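PDB 2JJ7: hemolysin II regulatory protein from Bacillus cereus, which probably binds DNA as a dimeric, all-helical transcriptional regulator of the TetR family, through an N-terminal helix-turn-helix region. Local coordinates for residues N53-Y56 / E57-K61; Y86-V89 / F90-I94; P120-I123 / G124-Q128; H149-H152 / W153-I157. All coordinates share one frame; numbering follows the deposited sequence. Where two conformers were deposited one is given.

Interaction 1 (N53-Y56 / E57-K61)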
# COMPACT_ATOMS: atom_id res chain seq x y z
N ASN B 53 2.32 7.90 26.98
CA ASN B 53 3.15 6.87 27.57
C ASN B 53 2.53 5.48 27.41
O ASN B 53 3.23 4.49 27.21
CB ASN B 53 3.40 7.18 29.05
CG ASN B 53 4.28 6.15 29.72
OD1 ASN B 53 5.41 5.92 29.28
ND2 ASN B 53 3.77 5.50 30.76
N LEU B 54 1.21 5.42 27.50
CA LEU B 54 0.46 4.21 27.29
C LEU B 54 0.69 3.67 25.87
O LEU B 54 0.90 2.48 25.67
CB LEU B 54 -1.02 4.49 27.52
CG LEU B 54 -2.03 3.36 27.68
CD1 LEU B 54 -1.53 2.30 28.63
CD2 LEU B 54 -3.31 3.97 28.20
N TYR B 55 0.66 4.57 24.89
CA TYR B 55 0.99 4.27 23.50
C TYR B 55 2.40 3.72 23.36
O TYR B 55 2.59 2.70 22.72
CB TYR B 55 0.85 5.53 22.67
CG TYR B 55 0.96 5.35 21.17
CD1 TYR B 55 2.06 5.86 20.49
CD2 TYR B 55 -0.05 4.75 20.43
CE1 TYR B 55 2.17 5.76 19.14
CE2 TYR B 55 0.06 4.63 19.03
CZ TYR B 55 1.18 5.15 18.41
OH TYR B 55 1.35 5.10 17.06
N TYR B 56 3.37 4.40 23.98
CA TYR B 56 4.75 3.91 24.00
C TYR B 56 4.79 2.48 24.56
O TYR B 56 5.42 1.60 23.97
CB TYR B 56 5.66 4.81 24.83
CG TYR B 56 5.98 6.18 24.24
CD1 TYR B 56 5.73 6.48 22.90
CD2 TYR B 56 6.57 7.16 25.02
CE1 TYR B 56 6.03 7.74 22.38
CE2 TYR B 56 6.88 8.40 24.51
CZ TYR B 56 6.61 8.70 23.21
OH TYR B 56 6.94 9.95 22.73
N GLU B 57 4.10 2.25 25.68
CA GLU B 57 4.10 0.94 26.31
C GLU B 57 3.43 -0.13 25.44
O GLU B 57 3.79 -1.31 25.52
CB GLU B 57 3.44 1.02 27.69
CG GLU B 57 4.24 1.77 28.74
CD GLU B 57 5.63 1.18 28.97
OE1 GLU B 57 5.77 -0.06 29.01
OE2 GLU B 57 6.58 1.97 29.11
N VAL B 58 2.47 0.28 24.61
CA VAL B 58 1.81 -0.61 23.66
C VAL B 58 2.81 -1.10 22.60
O VAL B 58 2.89 -2.31 22.34
CB VAL B 58 0.58 0.05 22.99
CG1 VAL B 58 0.17 -0.72 21.72
CG2 VAL B 58 -0.57 0.07 23.97
N PHE B 59 3.57 -0.18 22.02
CA PHE B 59 4.64 -0.54 21.08
C PHE B 59 5.71 -1.43 21.73
O PHE B 59 6.17 -2.39 21.12
CB PHE B 59 5.25 0.71 20.44
CG PHE B 59 4.63 1.03 19.09
CD1 PHE B 59 5.11 0.41 17.94
CD2 PHE B 59 3.57 1.93 18.99
CE1 PHE B 59 4.53 0.69 16.66
CE2 PHE B 59 3.00 2.22 17.74
CZ PHE B 59 3.48 1.59 16.58
N LYS B 60 6.06 -1.12 22.98
CA LYS B 60 7.02 -1.91 23.75
C LYS B 60 6.52 -3.33 24.01
O LYS B 60 7.25 -4.28 23.80
CB LYS B 60 7.33 -1.19 25.07
CG LYS B 60 8.47 -1.77 25.88
CD LYS B 60 8.57 -1.05 27.21
CE LYS B 60 9.86 -1.38 27.94
NZ LYS B 60 9.87 -0.81 29.32
N LYS B 61 5.27 -3.47 24.47
CA LYS B 61 4.71 -4.79 24.78
C LYS B 61 4.42 -5.62 23.53
O LYS B 61 4.71 -6.82 23.52
CB LYS B 61 3.43 -4.69 25.63
CG LYS B 61 2.99 -6.06 26.15
CD LYS B 61 1.90 -5.99 27.18
CE LYS B 61 1.53 -7.39 27.69
NZ LYS B 61 2.62 -8.06 28.47

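Interaction 2 (Y86-V89 / F90-I94)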
# COMPACT_ATOMS: atom_id res chain seq x y z
N TYR B 86 12.97 -11.48 6.24
CA TYR B 86 12.38 -10.21 6.62
C TYR B 86 10.85 -10.28 6.54
O TYR B 86 10.15 -9.96 7.51
CB TYR B 86 12.92 -9.10 5.71
CG TYR B 86 12.21 -7.78 5.81
CD1 TYR B 86 11.03 -7.53 5.09
CD2 TYR B 86 12.71 -6.76 6.61
CE1 TYR B 86 10.38 -6.31 5.19
CE2 TYR B 86 12.06 -5.54 6.70
CZ TYR B 86 10.90 -5.33 6.00
OH TYR B 86 10.26 -4.10 6.09
N LEU B 87 10.35 -10.69 5.38
CA LEU B 87 8.91 -10.75 5.13
C LEU B 87 8.20 -11.77 6.02
O LEU B 87 7.05 -11.55 6.41
CB LEU B 87 8.63 -11.08 3.65
CG LEU B 87 8.98 -10.03 2.60
CD1 LEU B 87 8.70 -10.55 1.20
CD2 LEU B 87 8.26 -8.72 2.84
N THR B 88 8.86 -12.89 6.29
CA THR B 88 8.29 -13.95 7.14
C THR B 88 8.13 -13.43 8.58
O THR B 88 7.05 -13.54 9.17
CB THR B 88 9.15 -15.23 7.07
OG1 THR B 88 9.25 -15.66 5.71
CG2 THR B 88 8.54 -16.39 7.91
N VAL B 89 9.19 -12.82 9.12
CA VAL B 89 9.16 -12.27 10.47
C VAL B 89 8.06 -11.20 10.60
O VAL B 89 7.27 -11.23 11.56
CB VAL B 89 10.52 -11.65 10.89
CG1 VAL B 89 10.41 -10.89 12.21
CG2 VAL B 89 11.61 -12.73 10.97
N PHE B 90 7.99 -10.28 9.64
CA PHE B 90 7.01 -9.20 9.76
C PHE B 90 5.56 -9.60 9.52
O PHE B 90 4.69 -9.22 10.29
CB PHE B 90 7.43 -7.96 8.96
CG PHE B 90 8.46 -7.14 9.66
CD1 PHE B 90 9.78 -7.08 9.19
CD2 PHE B 90 8.14 -6.47 10.84
CE1 PHE B 90 10.75 -6.34 9.87
CE2 PHE B 90 9.11 -5.71 11.54
CZ PHE B 90 10.41 -5.64 11.05
N THR B 91 5.29 -10.41 8.50
CA THR B 91 3.92 -10.88 8.28
C THR B 91 3.44 -11.72 9.48
O THR B 91 2.27 -11.64 9.87
CB THR B 91 3.74 -11.68 6.98
OG1 THR B 91 4.75 -12.68 6.88
CG2 THR B 91 3.81 -10.75 5.74
N THR B 92 4.33 -12.52 10.04
CA THR B 92 4.01 -13.31 11.25
C THR B 92 3.72 -12.41 12.44
O THR B 92 2.75 -12.65 13.16
CB THR B 92 5.12 -14.32 11.60
OG1 THR B 92 5.20 -15.30 10.55
CG2 THR B 92 4.86 -15.03 12.97
N HIS B 93 4.54 -11.37 12.64
CA HIS B 93 4.29 -10.45 13.74
C HIS B 93 2.92 -9.75 13.63
O HIS B 93 2.20 -9.59 14.63
CB HIS B 93 5.39 -9.38 13.87
CG HIS B 93 5.36 -8.69 15.20
ND1 HIS B 93 5.91 -9.24 16.33
CD2 HIS B 93 4.76 -7.54 15.59
CE1 HIS B 93 5.69 -8.45 17.36
NE2 HIS B 93 4.99 -7.41 16.94
N ILE B 94 2.60 -9.30 12.41
CA ILE B 94 1.36 -8.58 12.15
C ILE B 94 0.13 -9.50 12.28
O ILE B 94 -0.92 -9.07 12.76
CB ILE B 94 1.40 -7.85 10.77
CG1 ILE B 94 2.46 -6.72 10.78
CG2 ILE B 94 0.02 -7.31 10.34
CD1 ILE B 94 2.65 -6.01 12.13

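Interaction 3 (P120-I123 / G124-Q128)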
# COMPACT_ATOMS: atom_id res chain seq x y z
N PRO B 120 12.53 1.93 17.99
CA PRO B 120 13.20 0.66 18.31
C PRO B 120 12.26 -0.53 18.40
O PRO B 120 12.70 -1.67 18.25
CB PRO B 120 13.85 0.92 19.67
CG PRO B 120 14.07 2.39 19.70
CD PRO B 120 12.91 2.98 18.95
N TYR B 121 10.98 -0.28 18.64
CA TYR B 121 10.03 -1.37 18.86
C TYR B 121 9.36 -1.96 17.61
O TYR B 121 8.62 -2.93 17.70
CB TYR B 121 9.01 -0.95 19.89
CG TYR B 121 9.64 -0.50 21.19
CD1 TYR B 121 9.55 0.82 21.61
CD2 TYR B 121 10.38 -1.39 21.97
CE1 TYR B 121 10.13 1.23 22.82
CE2 TYR B 121 10.97 -0.99 23.16
CZ TYR B 121 10.85 0.32 23.58
OH TYR B 121 11.44 0.71 24.75
N PHE B 122 9.62 -1.38 16.44
CA PHE B 122 9.07 -1.93 15.19
C PHE B 122 9.68 -1.30 13.95
O PHE B 122 10.32 -1.98 13.14
CB PHE B 122 7.53 -1.81 15.14
CG PHE B 122 6.91 -2.60 14.03
CD1 PHE B 122 6.51 -3.91 14.24
CD2 PHE B 122 6.79 -2.05 12.75
CE1 PHE B 122 5.95 -4.67 13.20
CE2 PHE B 122 6.24 -2.79 11.69
CZ PHE B 122 5.83 -4.11 11.92
N ILE B 123 9.48 0.01 13.80
CA ILE B 123 9.80 0.70 12.55
C ILE B 123 11.29 0.65 12.20
O ILE B 123 11.64 0.53 11.01
CB ILE B 123 9.27 2.15 12.57
CG1 ILE B 123 7.75 2.14 12.46
CG2 ILE B 123 9.87 2.98 11.41
CD1 ILE B 123 7.05 3.38 13.03
N GLY B 124 12.16 0.74 13.22
CA GLY B 124 13.61 0.70 13.01
C GLY B 124 14.02 -0.54 12.23
O GLY B 124 14.76 -0.45 11.25
N SER B 125 13.53 -1.70 12.66
CA SER B 125 13.86 -2.97 12.02
C SER B 125 13.14 -3.14 10.68
O SER B 125 13.69 -3.71 9.73
CB SER B 125 13.52 -4.13 12.95
OG SER B 125 14.36 -4.12 14.10
N PHE B 126 11.91 -2.62 10.61
CA PHE B 126 11.13 -2.61 9.38
C PHE B 126 11.86 -1.84 8.26
O PHE B 126 11.76 -2.19 7.09
CB PHE B 126 9.72 -2.04 9.63
CG PHE B 126 8.73 -2.39 8.54
CD1 PHE B 126 8.41 -1.47 7.55
CD2 PHE B 126 8.13 -3.66 8.49
CE1 PHE B 126 7.51 -1.80 6.52
CE2 PHE B 126 7.21 -4.00 7.47
CZ PHE B 126 6.89 -3.07 6.49
N GLU B 127 12.60 -0.80 8.65
CA GLU B 127 13.38 0.02 7.70
C GLU B 127 14.57 -0.70 7.03
O GLU B 127 15.26 -0.12 6.19
CB GLU B 127 13.86 1.30 8.37
CG GLU B 127 12.80 2.38 8.33
CD GLU B 127 13.18 3.64 9.08
OE1 GLU B 127 14.29 3.69 9.65
OE2 GLU B 127 12.36 4.58 9.09
N GLN B 128 14.81 -1.96 7.40
CA GLN B 128 15.84 -2.76 6.73
C GLN B 128 15.46 -3.04 5.28
O GLN B 128 16.31 -3.36 4.47
CB GLN B 128 16.06 -4.09 7.43
CG GLN B 128 16.98 -4.05 8.62
CD GLN B 128 17.33 -5.46 9.07
OE1 GLN B 128 17.75 -6.29 8.26
NE2 GLN B 128 17.15 -5.73 10.36
O HOH W 1 13.48 -2.03 15.66

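Interaction 4 (H149-H152 / W153-I157)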
# COMPACT_ATOMS: atom_id res chain seq x y z
N HIS B 149 8.65 3.51 -4.30
CA HIS B 149 7.32 3.04 -4.63
C HIS B 149 7.15 1.59 -4.21
O HIS B 149 6.09 1.21 -3.73
CB HIS B 149 7.05 3.23 -6.11
CG HIS B 149 6.84 4.66 -6.51
ND1 HIS B 149 5.60 5.26 -6.54
CD2 HIS B 149 7.73 5.62 -6.90
CE1 HIS B 149 5.73 6.52 -6.95
NE2 HIS B 149 7.00 6.76 -7.17
N THR B 150 8.23 0.81 -4.37
CA THR B 150 8.28 -0.59 -3.96
C THR B 150 8.24 -0.74 -2.43
O THR B 150 7.53 -1.59 -1.91
CB THR B 150 9.52 -1.29 -4.54
OG1 THR B 150 9.54 -1.11 -5.97
CG2 THR B 150 9.50 -2.79 -4.22
N ILE B 151 9.01 0.09 -1.74
CA ILE B 151 8.91 0.19 -0.28
C ILE B 151 7.47 0.51 0.12
O ILE B 151 6.90 -0.19 0.94
CB ILE B 151 9.92 1.24 0.29
CG1 ILE B 151 11.36 0.70 0.12
CG2 ILE B 151 9.60 1.59 1.77
CD1 ILE B 151 12.44 1.70 0.40
N HIS B 152 6.86 1.54 -0.45
CA HIS B 152 5.49 1.86 -0.05
C HIS B 152 4.51 0.71 -0.37
O HIS B 152 3.62 0.41 0.42
CB HIS B 152 4.97 3.19 -0.63
CG HIS B 152 3.56 3.49 -0.21
ND1 HIS B 152 3.24 3.96 1.04
CD2 HIS B 152 2.37 3.26 -0.84
CE1 HIS B 152 1.93 4.07 1.16
NE2 HIS B 152 1.38 3.65 0.03
N TRP B 153 4.66 0.09 -1.54
CA TRP B 153 3.84 -1.07 -1.91
C TRP B 153 3.90 -2.19 -0.84
O TRP B 153 2.86 -2.62 -0.33
CB TRP B 153 4.23 -1.59 -3.30
CG TRP B 153 3.60 -2.92 -3.69
CD1 TRP B 153 2.29 -3.17 -3.90
CD2 TRP B 153 4.29 -4.16 -3.92
NE1 TRP B 153 2.10 -4.49 -4.26
CE2 TRP B 153 3.31 -5.12 -4.27
CE3 TRP B 153 5.63 -4.55 -3.88
CZ2 TRP B 153 3.63 -6.46 -4.55
CZ3 TRP B 153 5.96 -5.89 -4.18
CH2 TRP B 153 4.95 -6.82 -4.50
N ILE B 154 5.10 -2.61 -0.46
CA ILE B 154 5.28 -3.69 0.52
C ILE B 154 4.78 -3.28 1.92
O ILE B 154 4.11 -4.06 2.64
CB ILE B 154 6.77 -4.17 0.56
CG1 ILE B 154 7.16 -4.87 -0.75
CG2 ILE B 154 7.03 -5.09 1.78
CD1 ILE B 154 8.65 -5.28 -0.86
N THR B 155 5.09 -2.05 2.32
CA THR B 155 4.63 -1.51 3.59
C THR B 155 3.10 -1.59 3.70
O THR B 155 2.55 -1.98 4.74
CB THR B 155 5.16 -0.05 3.75
OG1 THR B 155 6.60 -0.08 3.73
CG2 THR B 155 4.68 0.60 5.06
N SER B 156 2.42 -1.20 2.63
CA SER B 156 0.97 -1.15 2.64
C SER B 156 0.35 -2.53 2.75
O SER B 156 -0.63 -2.72 3.47
CB SER B 156 0.43 -0.40 1.41
OG SER B 156 0.54 -1.19 0.24
N ILE B 157 0.92 -3.50 2.04
CA ILE B 157 0.35 -4.85 2.07
C ILE B 157 0.77 -5.68 3.31
O ILE B 157 -0.05 -6.42 3.86
CB ILE B 157 0.61 -5.62 0.75
CG1 ILE B 157 2.11 -5.82 0.52
CG2 ILE B 157 -0.03 -4.87 -0.43
CD1 ILE B 157 2.45 -6.40 -0.88

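Interaction 1 (N53-Y56 / E57-K61)
Y55 and F59, one helical turn apart on helix 51-62, meet ring to ring in an offset edge-to-face pair whose centroids lie 5.3 Å apart with the planes at 68°. Followed outward, F59 starts at CB, which rests against the carbonyl oxygen Y56 O (3.6 Å). On the near side of the ring, CD2 stands over one face of Y55, offset toward the rim. CE2 comes nearest, 3.4 Å from Y55 OH and 3.5 Å from Y55 CZ, and F59 CZ stays farther, 4.1 Å from the same OH. With CG anti to the backbone N (chi1 -172°), the Y55 ring lies beside that of F59, and both point the same way. Beneath them, F59 N donates to Y55 O at 3.1 Å with a nearly straight N-H...O angle of 166°, so the aromatic pair spans the same i to i+4 step as the helical bond. The phenol OH of Y55 is hydrogen-bonded to E107 OE2 of helix 98-109, which should limit its swing. Y55 also forms edge-to-face pairs with F20 and Y25, while F59 packs on I118 and Y121. L54 and V58 pack against helix 5-23. Helix 51-62 thus joins the N-terminal helices to the larger helical domain.

Interaction 2 (Y86-V89 / F90-I94)
Y86 and F90 set their rings at an intermediate tilt: the planes make 56°, the centroids are 4.9 Å apart, and the pair is neither a stack nor a T-shape. F90 CD1 stands over the centre of one Y86 face, and the closest approach is Y86 CE2 to F90 CE1 at 3.5 Å. Y86 is placed there by a chi1 of 169°, with CG beside its own carbonyl carbon, which leans the ring along the helix toward F90. The backbone follows the same step, F90 N donating to Y86 O at 3.1 Å. Elsewhere on helix 79-96, T91 and T92 turn back to the preceding turn. T91 OG1 donates to L87 O at 2.6 Å, and T92 OG1 donates to T88 O at 2.9 Å; each oxygen also accepts the matching backbone N-H. At T88 O the hydroxyl and the amide come from opposite faces of the carbonyl plane. The phenol of Y86 is hydrogen-bonded to F126 O, and the F90 ring meets F122 and F126 edge-to-face. Chemically, the contact combines dispersion between rings with carbonyls that each accept two hydrogen bonds: the intrahelical bonds satisfy the hydroxyl protons of T91 and T92, consistent with the buried T91 packing against V158 and V173.

Interaction 3 (P120-I123 / G124-Q128)
F122 O is gripped by two backbone amides of the turn that follows it. F126 N donates to it at 3.1 Å in the carbonyl plane, with an N-H...O angle of 162°, whereas S125 N makes a weak bond at 3.3 Å and 121°. F122 occupies the N-cap position of the short helix 123-126, within the all-helical TetR-type C-terminal domain, and the two bonds mark the first helical turn. The next step is E127 N to I123 O at 2.9 Å.

The side chains of F122 and F126 leave side by side in the same direction. In both, CG lies anti to the backbone N, which sends the two side chains out alike; the ring planes are 21° apart. The rings are nevertheless displaced so far that little of one lies above the other. The nearest atoms are F122 CE2 and F126 CD2, 3.8 Å apart, and the centroids are 5.7 Å apart. The pair is buried between other helices: I100 and A104 of helix 98-109 pack against F122, T155 and V158 of helix 147-158 against F126, and L159 touches both. On another side of the turn, the E127 chain crosses I123, its CG resting on I123 O, while its carboxylate OE1 forms a salt bridge to K119.

A water ties the preceding 3-10 turn to the helix. It donates to P120 O and is also hydrogen-bonded to S125 OG, a hydroxyl that has a further hydrogen bond with L68 N. The water stands 2.7 Å from P120 O and 2.8 Å from S125 OG.

Interaction 4 (H149-H152 / W153-I157)
A chi1 of -61° holds T155 OG1 beside its own backbone N, turned back toward the preceding turn of helix 147-158; the chi1 of I151 (-69°) puts its CG2 alongside that hydroxyl. T155 OG1 donates to I151 O at 2.8 Å and comes within 4.0 Å of I151 CG2. The same oxygen, I151 O, takes T155 N at 2.9 Å. The two donors approach it differently: the amide lies nearly along the C=O axis, while the hydroxyl stands above the carbonyl plane, 46° out of it and off the lone pairs. On the next residue, S156 OG sits between its backbone N and carbonyl carbon and donates to W153 O at 2.8 Å, an oxygen that also accepts I157 N. W153 keeps its indole edge toward T150 O, CE3 being 4.0 Å from that atom, and I157 CD1 lies over one face of the indole, toward its rim. I154 CG1 also rests on T150 O, at 3.5 Å.

Around the helix, T155 packs on Y105 and I108 of helix 98-109, I154 on I176 of helix 169-181, and I151 on L133 of helix 129-138. The remaining face meets the second subunit: S156 OG is hydrogen-bonded to S156 OG of that subunit, and W153 stacks on its F160. Helix 147-158 therefore serves both the core of its own domain and the dimer interface.

How the interactions relate
All four contacts are local, but their surroundings differ: interactions 3 and 4 are buried, interactions 1 and 2 only partly. Interaction 1 lies on the helix leading out of the N-terminal region; it touches interaction 3, where F59 packs on Y121 and F122, and K60 on Y121. Interactions 2 and 3 share one aromatic cluster, with F90 CZ 3.4 Å from F126 N, and are the closest pair, their centres about 12 Å apart. Interaction 4 meets both more lightly, through I154 on L87 and T155 on F126. It alone is touched by the second subunit, and no ring pair joins its two segments. Hydroxyl-to-carbonyl bonds recur in interactions 2 and 4, whereas interaction 3 adds capping and a bridging water.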